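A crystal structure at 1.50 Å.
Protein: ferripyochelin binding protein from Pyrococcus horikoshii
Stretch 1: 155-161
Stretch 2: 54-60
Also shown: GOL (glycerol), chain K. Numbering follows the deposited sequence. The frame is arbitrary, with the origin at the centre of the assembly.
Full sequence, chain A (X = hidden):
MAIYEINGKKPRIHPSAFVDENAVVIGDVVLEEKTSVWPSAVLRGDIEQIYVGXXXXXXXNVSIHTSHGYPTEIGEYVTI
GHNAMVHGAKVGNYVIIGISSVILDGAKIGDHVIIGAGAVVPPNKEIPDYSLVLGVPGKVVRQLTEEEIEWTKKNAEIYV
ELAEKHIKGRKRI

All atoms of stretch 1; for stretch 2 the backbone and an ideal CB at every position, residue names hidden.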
# COMPACT_ATOMS: atom_id res chain seq x y z
N ASN A 155 -18.50 3.96 -11.62
CA ASN A 155 -17.55 3.30 -10.72
C ASN A 155 -18.02 3.46 -9.27
O ASN A 155 -18.07 2.50 -8.50
CB ASN A 155 -16.16 3.93 -10.88
CG ASN A 155 -15.05 3.07 -10.31
OD1 ASN A 155 -15.25 2.28 -9.39
ND2 ASN A 155 -13.84 3.23 -10.85
N ALA A 156 -18.38 4.69 -8.91
CA ALA A 156 -18.85 4.98 -7.56
C ALA A 156 -20.17 4.30 -7.24
O ALA A 156 -20.37 3.80 -6.14
CB ALA A 156 -18.98 6.49 -7.38
N GLU A 157 -21.08 4.26 -8.21
CA GLU A 157 -22.37 3.62 -7.98
C GLU A 157 -22.22 2.13 -7.73
O GLU A 157 -22.95 1.56 -6.92
CB GLU A 157 -23.30 3.87 -9.17
CG GLU A 157 -23.78 5.31 -9.26
CD GLU A 157 -24.68 5.55 -10.44
OE1 GLU A 157 -24.20 5.42 -11.59
OE2 GLU A 157 -25.87 5.88 -10.24
N ILE A 158 -21.27 1.51 -8.42
CA ILE A 158 -21.02 0.08 -8.24
C ILE A 158 -20.64 -0.15 -6.78
O ILE A 158 -21.10 -1.10 -6.15
CB ILE A 158 -19.86 -0.40 -9.15
CG1 ILE A 158 -20.31 -0.39 -10.61
CG2 ILE A 158 -19.40 -1.79 -8.72
CD1 ILE A 158 -19.23 -0.81 -11.59
N TYR A 159 -19.81 0.75 -6.25
CA TYR A 159 -19.38 0.64 -4.87
C TYR A 159 -20.45 0.90 -3.84
O TYR A 159 -20.43 0.31 -2.75
CB TYR A 159 -18.19 1.55 -4.62
CG TYR A 159 -16.90 0.80 -4.73
CD1 TYR A 159 -16.27 0.65 -5.96
CD2 TYR A 159 -16.38 0.13 -3.63
CE1 TYR A 159 -15.14 -0.16 -6.10
CE2 TYR A 159 -15.26 -0.68 -3.75
CZ TYR A 159 -14.65 -0.82 -4.98
OH TYR A 159 -13.56 -1.64 -5.07
N VAL A 160 -21.39 1.78 -4.16
CA VAL A 160 -22.47 2.06 -3.22
C VAL A 160 -23.25 0.75 -3.02
O VAL A 160 -23.61 0.40 -1.90
CB VAL A 160 -23.41 3.15 -3.76
CG1 VAL A 160 -24.67 3.23 -2.90
CG2 VAL A 160 -22.70 4.49 -3.77
N GLU A 161 -23.48 0.03 -4.11
CA GLU A 161 -24.19 -1.24 -4.04
C GLU A 161 -23.36 -2.30 -3.33
O GLU A 161 -23.88 -3.07 -2.52
CB GLU A 161 -24.55 -1.72 -5.45
CG GLU A 161 -25.42 -0.74 -6.23
CD GLU A 161 -26.73 -0.41 -5.53
OE1 GLU A 161 -27.51 -1.35 -5.26
OE2 GLU A 161 -26.97 0.78 -5.26
N UNK A 54 -20.64 12.36 -0.14
CA UNK A 54 -21.59 11.32 -0.49
C UNK A 54 -21.21 10.43 -1.67
O UNK A 54 -20.63 10.89 -2.65
CB UNK A 54 -22.94 11.98 -0.79
N UNK A 55 -21.54 9.15 -1.54
CA UNK A 55 -21.32 8.15 -2.58
C UNK A 55 -19.87 7.86 -2.92
O UNK A 55 -19.58 7.27 -3.96
CB UNK A 55 -22.04 8.60 -3.86
N UNK A 56 -18.94 8.27 -2.05
CA UNK A 56 -17.53 8.05 -2.33
C UNK A 56 -16.96 6.84 -1.61
O UNK A 56 -17.39 6.49 -0.51
CB UNK A 56 -16.73 9.30 -1.95
N UNK A 57 -15.98 6.20 -2.24
CA UNK A 57 -15.35 5.02 -1.67
C UNK A 57 -13.84 5.17 -1.50
O UNK A 57 -13.18 5.78 -2.33
CB UNK A 57 -15.65 3.80 -2.55
N UNK A 58 -13.33 4.59 -0.42
CA UNK A 58 -11.90 4.62 -0.11
C UNK A 58 -11.52 3.14 -0.06
O UNK A 58 -11.80 2.45 0.92
CB UNK A 58 -11.58 5.36 1.19
N UNK A 59 -10.88 2.67 -1.12
CA UNK A 59 -10.54 1.27 -1.25
C UNK A 59 -9.45 0.66 -0.38
O UNK A 59 -8.80 1.34 0.41
CB UNK A 59 -10.14 1.04 -2.71
N UNK A 60 -9.27 -0.65 -0.53
CA UNK A 60 -8.32 -1.42 0.26
C UNK A 60 -6.90 -0.88 0.25
O UNK A 60 -6.37 -0.51 -0.79
CB UNK A 60 -8.30 -2.87 -0.24
C1 GOL K . -10.29 0.54 -9.19
O1 GOL K . -9.95 1.20 -7.99
C2 GOL K . -11.71 0.90 -9.65
O2 GOL K . -12.64 0.64 -8.60
C3 GOL K . -12.09 0.07 -10.88
O3 GOL K . -11.74 -1.29 -10.71

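Stretch 1 is one length of helix, and Ala156, Tyr159 and Val160 form the side of it that meets stretch 2. No direct hydrogen bond joins the two stretches, so packing, a water and a glycerol make up the contact.

Position 54 has nothing of the helix within 5.5 Å of its ideal CB. With nothing nearby, stretch 1 sets no preference, and phi/psi of -53/143 is open to most residues. The residue is Lys54. Its NZ is hydrogen-bonded elsewhere in the structure.

Position 55 has a positive phi, 65/16, a left-handed conformation that favours glycine, asparagine or aspartate. The CA-to-CB bond points sideways. The ideal CB lies 4.2 Å from Val160 CG2 and 5.1 Å from Ala156 CB, so the helix offers an apolar surface. An apolar or aromatic side chain would suit that surface. The residue is Tyr55. Its CB packs 4.1 Å from Val160 CG2, and that methyl group sits at the edge of the ring, near its plane. The backbone contributes too: Tyr55 O lies 3.6 Å from Ala156 CB. The O atom of water 1 is hydrogen-bonded to Tyr55 O at 2.6 Å and to Ala156 O at 2.8 Å, and so bridges the two main chains.

Position 56 points its CB away from the helix. The backbone is extended, and stretch 1 does not choose among side chains. The residue is Ser56, whose OG is hydrogen-bonded elsewhere in the structure.

Position 57 begins a short strand and points its CB toward the helix. The ideal CB is 3.9 Å from Tyr159 CD2, so a side chain here must pack against that ring. A medium-sized group would suit: a flat amide or a branched aliphatic chain. The residue is Asn57, with chi1 at 56° (p). Its CG lies over one face of the Tyr159 ring, so the flat end of the side chain covers the aromatic surface. The amide is probably turned over in the model, so its O and N are not told apart here.

Position 58 continues the strand and points away. A beta-branched residue would suit the extended backbone, but the helix offers no test of it. The residue is Val58.

Position 59 points toward the helix, with its ideal CB 4.9 Å from Tyr159 OH. Beyond it lie the Tyr159 ring and the glycerol, whose hydroxyls can donate and accept. A long polar side chain would suit, glutamine or glutamate among others. The residue is Gln59. Its NE2 approaches Tyr159 CE1 at 3.2 Å and donates to GOL O2 at 3.0 Å. GOL O1 donates to Gln59 OE1 at 2.6 Å. GOL O2 in turn donates to Asn155 OD1 at 3.2 Å, so the glycerol, probably from the crystallisation liquor, links the stretches.

Position 60 points sideways, with no helix atom within 5.5 Å of its ideal CB. Many residues would fit. The residue is Asp60, and both carboxylate oxygens are hydrogen-bonded elsewhere in the structure.

Stretch 2, residues 54-60: KYSNVQD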
# COMPACT_ATOMS: atom_id res chain seq x y z
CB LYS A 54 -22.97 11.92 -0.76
CG LYS A 54 -23.62 12.60 0.44
CD LYS A 54 -25.13 12.78 0.26
CE LYS A 54 -25.47 13.70 -0.90
NZ LYS A 54 -25.04 15.10 -0.66
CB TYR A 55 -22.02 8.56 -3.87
CG TYR A 55 -23.40 9.16 -3.70
CD1 TYR A 55 -24.49 8.38 -3.32
CD2 TYR A 55 -23.62 10.51 -3.96
CE1 TYR A 55 -25.77 8.93 -3.21
CE2 TYR A 55 -24.89 11.07 -3.85
CZ TYR A 55 -25.95 10.28 -3.48
OH TYR A 55 -27.21 10.83 -3.39
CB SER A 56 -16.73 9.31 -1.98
OG SER A 56 -17.10 10.38 -2.85
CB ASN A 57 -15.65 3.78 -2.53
CG ASN A 57 -15.23 3.97 -3.98
OD1 ASN A 57 -16.02 4.44 -4.81
ND2 ASN A 57 -14.00 3.59 -4.29
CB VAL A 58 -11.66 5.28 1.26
CG1 VAL A 58 -10.18 5.38 1.55
CG2 VAL A 58 -12.30 6.67 1.29
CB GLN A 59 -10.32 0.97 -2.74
CG GLN A 59 -11.63 1.15 -3.52
CD GLN A 59 -11.47 1.09 -5.03
OE1 GLN A 59 -10.48 0.58 -5.54
NE2 GLN A 59 -12.46 1.62 -5.74
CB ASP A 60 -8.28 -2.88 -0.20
CG ASP A 60 -9.63 -3.36 -0.72
OD1 ASP A 60 -10.32 -4.10 0.00
OD2 ASP A 60 -9.98 -2.98 -1.85
O HOH W 1 -18.81 4.74 -4.02
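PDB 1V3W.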